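Local structure of entry-fusion complex associated protein OPG083 (Vaccinia virus, 6CJ6) at residues K8-L13 with S75-K80; Q20-H25 with T52-S57; G38-Q43 with C47-T52; S101-N106 with L151-K156. The protein is a component of the poxvirus entry-fusion complex, which mediates entry of the virion core into the host cytoplasm through membrane lipid mixing and pore formation. All coordinates share one frame; numbering follows the deposited sequence.

Interaction 1: residues K8-L13 with S75-K80. With PDO (1,3-propandiol), chain B.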
# COMPACT_ATOMS: atom_id res chain seq x y z
N LYS A 8 -5.52 -4.69 -14.22
CA LYS A 8 -4.60 -5.04 -13.14
C LYS A 8 -3.27 -4.31 -13.26
O LYS A 8 -2.77 -4.07 -14.35
CB LYS A 8 -4.35 -6.55 -13.12
CG LYS A 8 -5.41 -7.33 -12.37
CD LYS A 8 -5.17 -8.82 -12.45
CE LYS A 8 -6.26 -9.57 -11.73
NZ LYS A 8 -6.18 -11.02 -11.99
N THR A 9 -2.71 -3.95 -12.10
CA THR A 9 -1.41 -3.32 -11.99
C THR A 9 -0.57 -4.09 -10.98
O THR A 9 -1.02 -5.09 -10.41
CB THR A 9 -1.54 -1.86 -11.54
OG1 THR A 9 -1.90 -1.82 -10.15
CG2 THR A 9 -2.59 -1.12 -12.36
N LEU A 10 0.65 -3.61 -10.75
CA LEU A 10 1.53 -4.26 -9.78
C LEU A 10 1.00 -4.13 -8.35
O LEU A 10 1.25 -5.02 -7.53
CB LEU A 10 2.94 -3.69 -9.86
CG LEU A 10 3.90 -4.44 -10.79
CD1 LEU A 10 5.31 -3.89 -10.65
CD2 LEU A 10 3.87 -5.92 -10.48
N TYR A 11 0.28 -3.05 -8.04
CA TYR A 11 -0.26 -2.91 -6.69
C TYR A 11 -1.22 -4.04 -6.35
O TYR A 11 -1.31 -4.45 -5.19
CB TYR A 11 -0.92 -1.55 -6.49
CG TYR A 11 -1.54 -1.39 -5.12
CD1 TYR A 11 -0.74 -1.19 -4.00
CD2 TYR A 11 -2.91 -1.46 -4.94
CE1 TYR A 11 -1.30 -1.06 -2.74
CE2 TYR A 11 -3.48 -1.32 -3.69
CZ TYR A 11 -2.67 -1.12 -2.59
OH TYR A 11 -3.23 -0.98 -1.35
N ASN A 12 -1.94 -4.57 -7.35
CA ASN A 12 -2.79 -5.73 -7.12
C ASN A 12 -1.98 -6.90 -6.59
O ASN A 12 -2.37 -7.56 -5.62
CB ASN A 12 -3.50 -6.11 -8.41
CG ASN A 12 -4.49 -5.06 -8.87
OD1 ASN A 12 -4.18 -4.23 -9.73
ND2 ASN A 12 -5.68 -5.07 -8.29
N LEU A 13 -0.84 -7.19 -7.22
CA LEU A 13 0.01 -8.28 -6.74
C LEU A 13 0.55 -7.98 -5.35
O LEU A 13 0.62 -8.88 -4.50
CB LEU A 13 1.15 -8.53 -7.73
CG LEU A 13 0.73 -8.81 -9.17
CD1 LEU A 13 1.93 -9.18 -10.02
CD2 LEU A 13 -0.33 -9.90 -9.21
N SER A 75 10.37 -8.03 -7.77
CA SER A 75 11.35 -8.88 -8.45
C SER A 75 10.90 -9.29 -9.84
O SER A 75 11.73 -9.71 -10.65
CB SER A 75 11.66 -10.11 -7.60
OG SER A 75 12.28 -9.74 -6.38
N LEU A 76 9.60 -9.19 -10.14
CA LEU A 76 9.09 -9.53 -11.46
C LEU A 76 9.39 -8.47 -12.51
O LEU A 76 8.91 -8.57 -13.64
CB LEU A 76 7.58 -9.81 -11.38
CG LEU A 76 7.21 -10.98 -10.47
CD1 LEU A 76 5.71 -11.07 -10.25
CD2 LEU A 76 7.75 -12.29 -11.03
N LEU A 77 10.17 -7.45 -12.15
CA LEU A 77 10.55 -6.38 -13.06
C LEU A 77 12.02 -6.52 -13.45
O LEU A 77 12.81 -7.12 -12.72
CB LEU A 77 10.36 -5.02 -12.38
CG LEU A 77 8.93 -4.52 -12.17
CD1 LEU A 77 8.94 -3.12 -11.57
CD2 LEU A 77 8.16 -4.53 -13.48
N PRO A 78 12.41 -5.98 -14.60
CA PRO A 78 13.83 -5.96 -14.96
C PRO A 78 14.66 -5.23 -13.92
O PRO A 78 14.15 -4.44 -13.11
CB PRO A 78 13.85 -5.22 -16.30
CG PRO A 78 12.50 -5.50 -16.88
CD PRO A 78 11.56 -5.50 -15.71
N GLU A 79 15.97 -5.49 -13.95
CA GLU A 79 16.88 -5.05 -12.89
C GLU A 79 16.84 -3.54 -12.70
O GLU A 79 16.65 -3.05 -11.58
CB GLU A 79 18.30 -5.53 -13.20
CG GLU A 79 18.51 -7.03 -13.08
CD GLU A 79 17.95 -7.81 -14.26
OE1 GLU A 79 17.39 -7.19 -15.18
OE2 GLU A 79 18.09 -9.05 -14.26
N LYS A 80 17.02 -2.78 -13.78
CA LYS A 80 17.03 -1.33 -13.66
C LYS A 80 15.67 -0.79 -13.23
O LYS A 80 15.60 0.23 -12.53
CB LYS A 80 17.48 -0.68 -14.97
CG LYS A 80 17.73 0.71 -14.80
C1 PDO B . 20.41 0.18 -12.22
O1 PDO B . 20.16 -0.84 -13.20
C2 PDO B . 21.20 1.31 -12.87
C3 PDO B . 22.33 1.78 -11.96
O3 PDO B . 23.59 1.41 -12.53
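L10 and L13 meet L77 and L76 in a small leucine cluster. It joins the first turn of helix 10-24 to the loop that leads from helix 59-74 into helix 79-89. The start of helix 10-24 is closed by a capping box formed by T9 and N12.

The contact is apolar, and no hydrogen bond crosses it. L10 and L77 reach toward each other tip to tip, with L10 CD1 3.8 Å from L77 CD1. L10 CD1 also lies near CG and CD2 of L77, so one methyl faces the whole branched end of the other leucine. L77 holds its CG anti to the carbonyl carbon (chi1 -72°), and its end comes nearer to the helix than its first bond would suggest. Beside this pair L13 CD1 lies 4.2 Å from L76 CD1, a looser contact at the exposed edge.

The capping bonds lie within segment 8-13. The side chain of N12 turns back to the start of the helix and ties down the backbone of T9. T9 OG1 accepts a weak capping bond from Y11 N. N12 ND2 donates to L136 O of strand 133-141, and Y11 OH is hydrogen-bonded to Q138 O, which fixes the helix start against that strand. T9 N lies 2.8 Å from N12 OD1, with a nearly straight N-H...O angle of 172° and the donor tilted 22° from the carbonyl plane.

Interaction 2: residues Q20-H25 with T52-S57. With PDO (1,3-propandiol), chain X; PDO (1,3-propandiol), chain C.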
# COMPACT_ATOMS: atom_id res chain seq x y z
N GLN A 20 -2.52 -11.42 2.71
CA GLN A 20 -2.27 -12.74 3.26
C GLN A 20 -1.47 -12.65 4.56
O GLN A 20 -1.81 -13.30 5.56
CB GLN A 20 -1.51 -13.60 2.25
CG GLN A 20 -2.35 -14.26 1.18
CD GLN A 20 -1.56 -15.29 0.39
OE1 GLN A 20 -0.49 -15.71 0.81
NE2 GLN A 20 -2.09 -15.69 -0.76
N LYS A 21 -0.41 -11.85 4.56
CA LYS A 21 0.44 -11.74 5.74
C LYS A 21 -0.30 -11.06 6.88
O LYS A 21 -0.11 -11.43 8.05
CB LYS A 21 1.71 -10.97 5.37
CG LYS A 21 2.53 -11.61 4.27
CD LYS A 21 3.26 -10.56 3.45
CE LYS A 21 4.68 -10.98 3.09
NZ LYS A 21 4.72 -12.16 2.18
N LEU A 22 -1.15 -10.07 6.58
CA LEU A 22 -1.90 -9.39 7.62
C LEU A 22 -2.84 -10.34 8.35
O LEU A 22 -3.01 -10.26 9.57
CB LEU A 22 -2.68 -8.22 7.03
CG LEU A 22 -1.89 -7.01 6.54
CD1 LEU A 22 -2.84 -5.93 6.02
CD2 LEU A 22 -1.00 -6.46 7.63
N ALA A 23 -3.47 -11.26 7.60
CA ALA A 23 -4.41 -12.19 8.22
C ALA A 23 -3.71 -13.16 9.15
O ALA A 23 -4.27 -13.53 10.20
CB ALA A 23 -5.18 -12.96 7.14
N GLN A 24 -2.50 -13.60 8.80
CA GLN A 24 -1.76 -14.51 9.67
C GLN A 24 -1.28 -13.81 10.94
O GLN A 24 -1.40 -14.36 12.04
CB GLN A 24 -0.58 -15.12 8.92
CG GLN A 24 -0.96 -15.74 7.59
CD GLN A 24 0.23 -16.26 6.83
OE1 GLN A 24 1.34 -16.35 7.37
NE2 GLN A 24 0.02 -16.59 5.56
N HIS A 25 -0.72 -12.61 10.80
CA HIS A 25 -0.13 -11.88 11.93
C HIS A 25 -1.15 -11.18 12.81
O HIS A 25 -0.80 -10.22 13.51
CB HIS A 25 0.97 -10.92 11.45
CG HIS A 25 2.31 -11.58 11.31
ND1 HIS A 25 2.79 -12.04 10.11
CD2 HIS A 25 3.25 -11.87 12.24
CE1 HIS A 25 3.99 -12.57 10.30
NE2 HIS A 25 4.29 -12.49 11.58
N THR A 52 -10.91 -1.51 3.68
CA THR A 52 -11.11 -2.43 4.78
C THR A 52 -10.19 -2.04 5.94
O THR A 52 -9.11 -1.48 5.73
CB THR A 52 -10.76 -3.87 4.39
OG1 THR A 52 -9.41 -3.92 3.91
CG2 THR A 52 -11.71 -4.38 3.30
N ASN A 53 -10.64 -2.35 7.15
CA ASN A 53 -9.83 -2.16 8.34
C ASN A 53 -9.27 -3.50 8.78
O ASN A 53 -9.96 -4.52 8.77
CB ASN A 53 -10.66 -1.54 9.47
CG ASN A 53 -11.10 -0.13 9.16
OD1 ASN A 53 -10.40 0.84 9.47
ND2 ASN A 53 -12.27 0.01 8.55
N LYS A 54 -7.99 -3.50 9.16
CA LYS A 54 -7.30 -4.70 9.61
C LYS A 54 -6.12 -4.27 10.46
O LYS A 54 -4.97 -4.60 10.17
CB LYS A 54 -6.82 -5.51 8.41
CG LYS A 54 -7.07 -7.01 8.52
CD LYS A 54 -6.73 -7.74 7.22
CE LYS A 54 -7.86 -7.66 6.19
NZ LYS A 54 -8.00 -6.32 5.55
N CYS A 55 -6.41 -3.52 11.53
CA CYS A 55 -5.35 -2.87 12.29
C CYS A 55 -4.65 -3.86 13.21
O CYS A 55 -5.16 -4.93 13.54
CB CYS A 55 -5.91 -1.71 13.10
SG CYS A 55 -7.20 -0.81 12.24
N MET A 56 -3.45 -3.48 13.63
CA MET A 56 -2.60 -4.33 14.44
C MET A 56 -1.87 -3.49 15.48
O MET A 56 -2.06 -2.28 15.57
CB MET A 56 -1.64 -5.15 13.56
CG MET A 56 -1.26 -4.47 12.27
SD MET A 56 -0.65 -5.69 11.10
CE MET A 56 -2.02 -6.85 11.11
N SER A 57 -1.02 -4.17 16.25
CA SER A 57 -0.46 -3.56 17.45
C SER A 57 0.51 -2.43 17.12
O SER A 57 0.48 -1.37 17.75
CB SER A 57 0.22 -4.63 18.31
OG SER A 57 0.87 -5.59 17.50
C1 PDO X . 1.84 -14.03 -2.44
O1 PDO X . 0.92 -13.04 -2.88
C2 PDO X . 2.63 -13.50 -1.25
C3 PDO X . 1.94 -13.84 0.06
O3 PDO X . 2.61 -13.19 1.14
C1 PDO C . -9.95 -8.22 2.24
O1 PDO C . -9.52 -7.05 2.78
C2 PDO C . -9.44 -9.46 2.84
C3 PDO C . -8.63 -10.29 1.91
O3 PDO C . -9.50 -10.63 0.93
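The last turns of helix 10-24 pack against the chain that leaves strand 47-53, where C55 is held to C33 by a disulfide. L22 is the buried residue of this contact and meets both K54 and M56.

The L22 and M56 side chains cross at about a right angle. L22 CD2 sits 3.6 Å from M56 SD, and M56 CE is as close to the same methyl. The methionine chain is bent at its last torsion (chi3 53°), which folds CE back over the helix. There CE also approaches the backbone, 3.9 Å from L22 O and 4.3 Å from H25 O.

K54 adds only its aliphatic part, with its CD 4.1 Å from L22 CB. Bends at chi3 and chi4 then turn its ammonium group away from the leucine. K54 NZ donates to O1 of a 1,3-propanediol, 3.2 Å away. That diol oxygen also takes a weak bond from T52 OG1. On the helix, K21 NZ donates to O3 of a second propanediol at 2.6 Å. The apolar contact is thus flanked by polar groups that hold small diols.

V140 of strand 133-141 touches L22, T52 and K54. Backbone bonds from T52 and K54 to N141 hold segment 52-57 beside this strand. Helix 59-74 lies on another side of helix 10-24, where L65 meets K21 and H25.

Interaction 3: residues G38-Q43 with C47-T52. With PDO (1,3-propandiol), chain C; MOH (methanol), chain D.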
# COMPACT_ATOMS: atom_id res chain seq x y z
N GLY A 38 -10.90 8.03 6.65
CA GLY A 38 -12.16 8.73 6.52
C GLY A 38 -12.22 9.65 5.32
O GLY A 38 -13.16 10.44 5.18
N GLU A 39 -11.24 9.55 4.43
CA GLU A 39 -11.13 10.50 3.33
C GLU A 39 -10.13 10.01 2.29
O GLU A 39 -8.95 9.82 2.60
CB GLU A 39 -10.70 11.86 3.90
CG GLU A 39 -10.69 13.01 2.92
CD GLU A 39 -10.46 14.33 3.62
OE1 GLU A 39 -11.21 14.63 4.58
OE2 GLU A 39 -9.52 15.06 3.24
N VAL A 40 -10.60 9.78 1.07
CA VAL A 40 -9.76 9.31 -0.03
C VAL A 40 -9.78 10.37 -1.12
O VAL A 40 -10.86 10.79 -1.56
CB VAL A 40 -10.24 7.95 -0.57
CG1 VAL A 40 -9.40 7.53 -1.76
CG2 VAL A 40 -10.19 6.90 0.53
N ILE A 41 -8.60 10.80 -1.55
CA ILE A 41 -8.49 11.76 -2.64
C ILE A 41 -7.75 11.11 -3.80
O ILE A 41 -7.07 10.09 -3.66
CB ILE A 41 -7.83 13.09 -2.22
CG1 ILE A 41 -6.30 12.96 -2.20
CG2 ILE A 41 -8.34 13.53 -0.85
CD1 ILE A 41 -5.59 14.18 -1.65
N GLY A 42 -7.90 11.72 -4.97
CA GLY A 42 -7.29 11.21 -6.18
C GLY A 42 -8.12 11.59 -7.38
O GLY A 42 -9.14 12.28 -7.28
N GLN A 43 -7.67 11.12 -8.54
CA GLN A 43 -8.34 11.33 -9.82
C GLN A 43 -8.98 10.01 -10.23
O GLN A 43 -8.27 9.02 -10.46
CB GLN A 43 -7.34 11.78 -10.88
CG GLN A 43 -6.43 12.91 -10.42
CD GLN A 43 -5.17 13.01 -11.26
OE1 GLN A 43 -5.18 12.72 -12.46
NE2 GLN A 43 -4.08 13.42 -10.63
N CYS A 47 -12.77 3.72 -11.32
CA CYS A 47 -12.07 3.25 -10.14
C CYS A 47 -12.95 2.31 -9.33
O CYS A 47 -14.13 2.58 -9.11
CB CYS A 47 -11.65 4.43 -9.26
SG CYS A 47 -10.49 3.99 -7.96
N ALA A 48 -12.37 1.20 -8.89
CA ALA A 48 -12.99 0.29 -7.94
C ALA A 48 -12.15 0.30 -6.67
O ALA A 48 -11.02 -0.20 -6.66
CB ALA A 48 -13.08 -1.13 -8.52
N LEU A 49 -12.68 0.90 -5.61
CA LEU A 49 -11.99 0.98 -4.33
C LEU A 49 -12.55 -0.06 -3.38
O LEU A 49 -13.77 -0.27 -3.31
CB LEU A 49 -12.15 2.37 -3.72
CG LEU A 49 -11.18 3.46 -4.16
CD1 LEU A 49 -11.60 4.81 -3.60
CD2 LEU A 49 -9.77 3.13 -3.70
N ARG A 50 -11.66 -0.73 -2.65
CA ARG A 50 -12.02 -1.70 -1.62
C ARG A 50 -11.33 -1.27 -0.33
O ARG A 50 -10.13 -1.51 -0.15
CB ARG A 50 -11.61 -3.11 -2.02
CG ARG A 50 -12.66 -3.86 -2.82
CD ARG A 50 -13.52 -4.73 -1.91
NE ARG A 50 -14.62 -5.36 -2.64
CZ ARG A 50 -15.26 -6.45 -2.24
NH1 ARG A 50 -14.91 -7.05 -1.11
NH2 ARG A 50 -16.24 -6.96 -2.97
N ILE A 51 -12.08 -0.63 0.56
CA ILE A 51 -11.55 -0.10 1.81
C ILE A 51 -11.92 -1.05 2.94
O ILE A 51 -13.10 -1.36 3.13
CB ILE A 51 -12.07 1.32 2.07
CG1 ILE A 51 -11.87 2.19 0.83
CG2 ILE A 51 -11.37 1.93 3.28
CD1 ILE A 51 -12.68 3.47 0.84
N THR A 52 -10.91 -1.51 3.68
CA THR A 52 -11.11 -2.43 4.78
C THR A 52 -10.19 -2.04 5.94
O THR A 52 -9.11 -1.48 5.73
CB THR A 52 -10.76 -3.87 4.39
OG1 THR A 52 -9.41 -3.92 3.91
CG2 THR A 52 -11.71 -4.38 3.30
C1 PDO C . -9.95 -8.22 2.24
O1 PDO C . -9.52 -7.05 2.78
C2 PDO C . -9.44 -9.46 2.84
C3 PDO C . -8.63 -10.29 1.91
O3 PDO C . -9.50 -10.63 0.93
C MOH D . -14.13 12.18 7.57
O MOH D . -14.77 10.92 7.62
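V40 packs its two methyls against L49 and I51, bringing strand 36-41 to strand 47-53. V40 CG1 lies 4.0 Å from L49 CD1, and the two side chains slide past each other in opposite directions. V40 CG2 faces the end of I51, 4.2 Å from its CD1. CG1 is anti to the backbone N of V40 (chi1 177°), while CG2 is anti to its carbonyl carbon. The two branches therefore spread over two residues of the other strand.

The strands belong to different sheets, and the nearest CA atoms, those of V40 and L49, are 9.6 Å apart. Each strand has its own backbone partner. E39 and I41 bond to strand 119-127, whose I124 also touches V40. Segment 47-52 lies beside strand 133-141, where L137 and I139 touch L49. The disulfide between C47 and C127 ties the two sheets together covalently near the start of strand 47-53. At G42 the chain turns a corner.

The contact is apolar, with no hydrogen bond across it. It is small and lies at the surface, with I51 exposed. With the backbones this far apart, dispersion between methyls is what it contributes, and the disulfide supplies the covalent tie.

Interaction 4: residues S101-N106 with L151-K156. With PDO (1,3-propandiol), chain Y; MOH (methanol), chain E; PGO (S-1,2-propanediol), chain F; MOH (methanol), chain G.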
# COMPACT_ATOMS: atom_id res chain seq x y z
N SER A 101 13.28 1.00 6.70
CA SER A 101 13.60 1.66 5.44
C SER A 101 13.52 3.18 5.59
O SER A 101 13.02 3.71 6.59
CB SER A 101 12.63 1.20 4.35
OG SER A 101 11.29 1.50 4.70
N LYS A 102 14.04 3.88 4.58
CA LYS A 102 13.84 5.32 4.51
C LYS A 102 12.36 5.67 4.38
O LYS A 102 11.91 6.68 4.92
CB LYS A 102 14.64 5.89 3.34
CG LYS A 102 14.22 7.27 2.88
CD LYS A 102 15.13 7.75 1.76
CE LYS A 102 14.48 8.81 0.91
NZ LYS A 102 15.32 9.11 -0.28
N LEU A 103 11.59 4.83 3.67
CA LEU A 103 10.15 5.04 3.58
C LEU A 103 9.53 5.14 4.97
O LEU A 103 8.81 6.10 5.28
CB LEU A 103 9.51 3.90 2.79
CG LEU A 103 7.98 3.82 2.86
CD1 LEU A 103 7.34 5.03 2.20
CD2 LEU A 103 7.46 2.53 2.25
N GLU A 104 9.81 4.16 5.83
CA GLU A 104 9.21 4.12 7.16
C GLU A 104 9.65 5.31 8.00
O GLU A 104 8.83 5.91 8.72
CB GLU A 104 9.55 2.81 7.85
CG GLU A 104 9.08 2.72 9.29
CD GLU A 104 9.19 1.31 9.84
OE1 GLU A 104 9.79 0.45 9.17
OE2 GLU A 104 8.66 1.07 10.95
N LYS A 105 10.93 5.68 7.94
CA LYS A 105 11.38 6.86 8.67
C LYS A 105 10.73 8.12 8.12
O LYS A 105 10.33 9.00 8.89
CB LYS A 105 12.90 6.95 8.63
CG LYS A 105 13.60 5.84 9.41
CD LYS A 105 15.09 5.85 9.19
CE LYS A 105 15.78 4.74 10.00
NZ LYS A 105 17.22 4.61 9.64
N ASN A 106 10.59 8.22 6.80
CA ASN A 106 9.90 9.36 6.22
C ASN A 106 8.45 9.41 6.69
O ASN A 106 7.94 10.48 7.03
CB ASN A 106 9.98 9.29 4.69
CG ASN A 106 9.71 10.63 4.03
OD1 ASN A 106 10.56 11.53 4.05
ND2 ASN A 106 8.54 10.78 3.43
N LEU A 151 1.60 2.58 2.95
CA LEU A 151 0.74 2.03 1.91
C LEU A 151 0.44 3.07 0.84
O LEU A 151 0.43 2.76 -0.36
CB LEU A 151 -0.54 1.49 2.53
CG LEU A 151 -1.46 0.66 1.62
CD1 LEU A 151 -0.72 -0.54 1.07
CD2 LEU A 151 -2.70 0.23 2.38
N GLN A 152 0.21 4.32 1.25
CA GLN A 152 -0.09 5.38 0.29
C GLN A 152 1.06 5.58 -0.68
O GLN A 152 0.85 5.63 -1.90
CB GLN A 152 -0.41 6.68 1.03
CG GLN A 152 -0.18 7.92 0.17
CD GLN A 152 -0.74 9.19 0.78
OE1 GLN A 152 -1.85 9.20 1.29
NE2 GLN A 152 0.04 10.26 0.72
N THR A 153 2.28 5.72 -0.16
CA THR A 153 3.45 5.87 -1.03
C THR A 153 3.55 4.70 -2.01
O THR A 153 3.86 4.90 -3.19
CB THR A 153 4.71 5.96 -0.18
OG1 THR A 153 4.51 6.91 0.88
CG2 THR A 153 5.90 6.42 -1.03
N ILE A 154 3.27 3.49 -1.53
CA ILE A 154 3.34 2.31 -2.39
C ILE A 154 2.21 2.31 -3.42
O ILE A 154 2.42 1.93 -4.58
CB ILE A 154 3.37 1.03 -1.53
CG1 ILE A 154 4.70 0.94 -0.77
CG2 ILE A 154 3.14 -0.21 -2.39
CD1 ILE A 154 4.82 -0.28 0.10
N VAL A 155 1.00 2.72 -3.02
CA VAL A 155 -0.10 2.82 -3.98
C VAL A 155 0.29 3.75 -5.12
O VAL A 155 0.27 3.36 -6.30
CB VAL A 155 -1.39 3.30 -3.29
CG1 VAL A 155 -2.42 3.71 -4.35
CG2 VAL A 155 -1.97 2.23 -2.40
N LYS A 156 0.66 4.98 -4.79
CA LYS A 156 0.91 6.00 -5.80
C LYS A 156 2.06 5.66 -6.74
O LYS A 156 2.25 6.37 -7.73
CB LYS A 156 1.13 7.35 -5.12
CG LYS A 156 -0.00 7.74 -4.17
CD LYS A 156 0.19 9.13 -3.60
CE LYS A 156 -0.13 10.18 -4.63
NZ LYS A 156 0.19 11.55 -4.15
C1 PDO Y . 9.12 9.63 13.85
O1 PDO Y . 9.25 9.35 15.25
C2 PDO Y . 10.48 10.01 13.28
C3 PDO Y . 10.65 9.45 11.87
O3 PDO Y . 12.05 9.43 11.54
C MOH E . 10.68 -1.75 6.98
O MOH E . 10.73 -0.34 6.93
C1 PGO F . 16.70 2.61 1.75
C2 PGO F . 16.59 3.41 0.47
C3 PGO F . 17.70 2.87 -0.32
O1 PGO F . 16.36 2.95 3.08
O2 PGO F . 16.74 4.84 0.56
C MOH G . -2.01 12.46 2.13
O MOH G . -2.46 11.57 3.13
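L103 places one methyl, CD1, against CB, OG1 and CG2, the whole side chain of T153, so an aliphatic tip meets a partly polar side chain. CD1 is 3.6 Å from T153 OG1 and 3.7 Å from T153 CB, with T153 CG2 scarcely farther. The L103 and T153 side chains slide past each other in opposite directions. T153 OG1 is nevertheless hydrogen-bonded, to C149 O one turn back in its own helix. With OG1 anti to the carbonyl carbon (chi1 -47°), the hydroxyl stays close enough to its helix for that bond. The other L103 methyl, CD2, makes a looser contact with I154 CG1 at 4.4 Å.

The start of helix 102-113 is capped by S101, whose OG accepts from E104 N at 3.2 Å. A methanol also bridges this end. Its oxygen accepts from S101 N and S101 OG and donates to E104 OE1. E104 OE1 also forms a salt bridge with R60.

The contact is buried and joins helices 102-113 and 145-158. I89 of helix 79-89 touches both L103 and I154. F63 of helix 59-74 packs on L103, while M66 of the same helix meets I154. F14 of helix 10-24 touches I154 as well.

In the fold
No hydrogen bond crosses any of the four contacts, but they differ in depth. Interaction 4 is buried between helices. Interactions 1 and 2 are partly buried, and interaction 3 lies at the surface between strands of two sheets. Interactions 1 and 2 use opposite ends of helix 10-24, with centres 23 Å apart. Interactions 2 and 3 share strand 47-53 and T52. Interactions 1 and 4 touch directly, where Y11 packs on L151 and V155. Leucine methyls serve in all four. They meet leucines in interaction 1, a methionine thioether in interaction 2, a valine in interaction 3, and a threonine and an isoleucine in interaction 4.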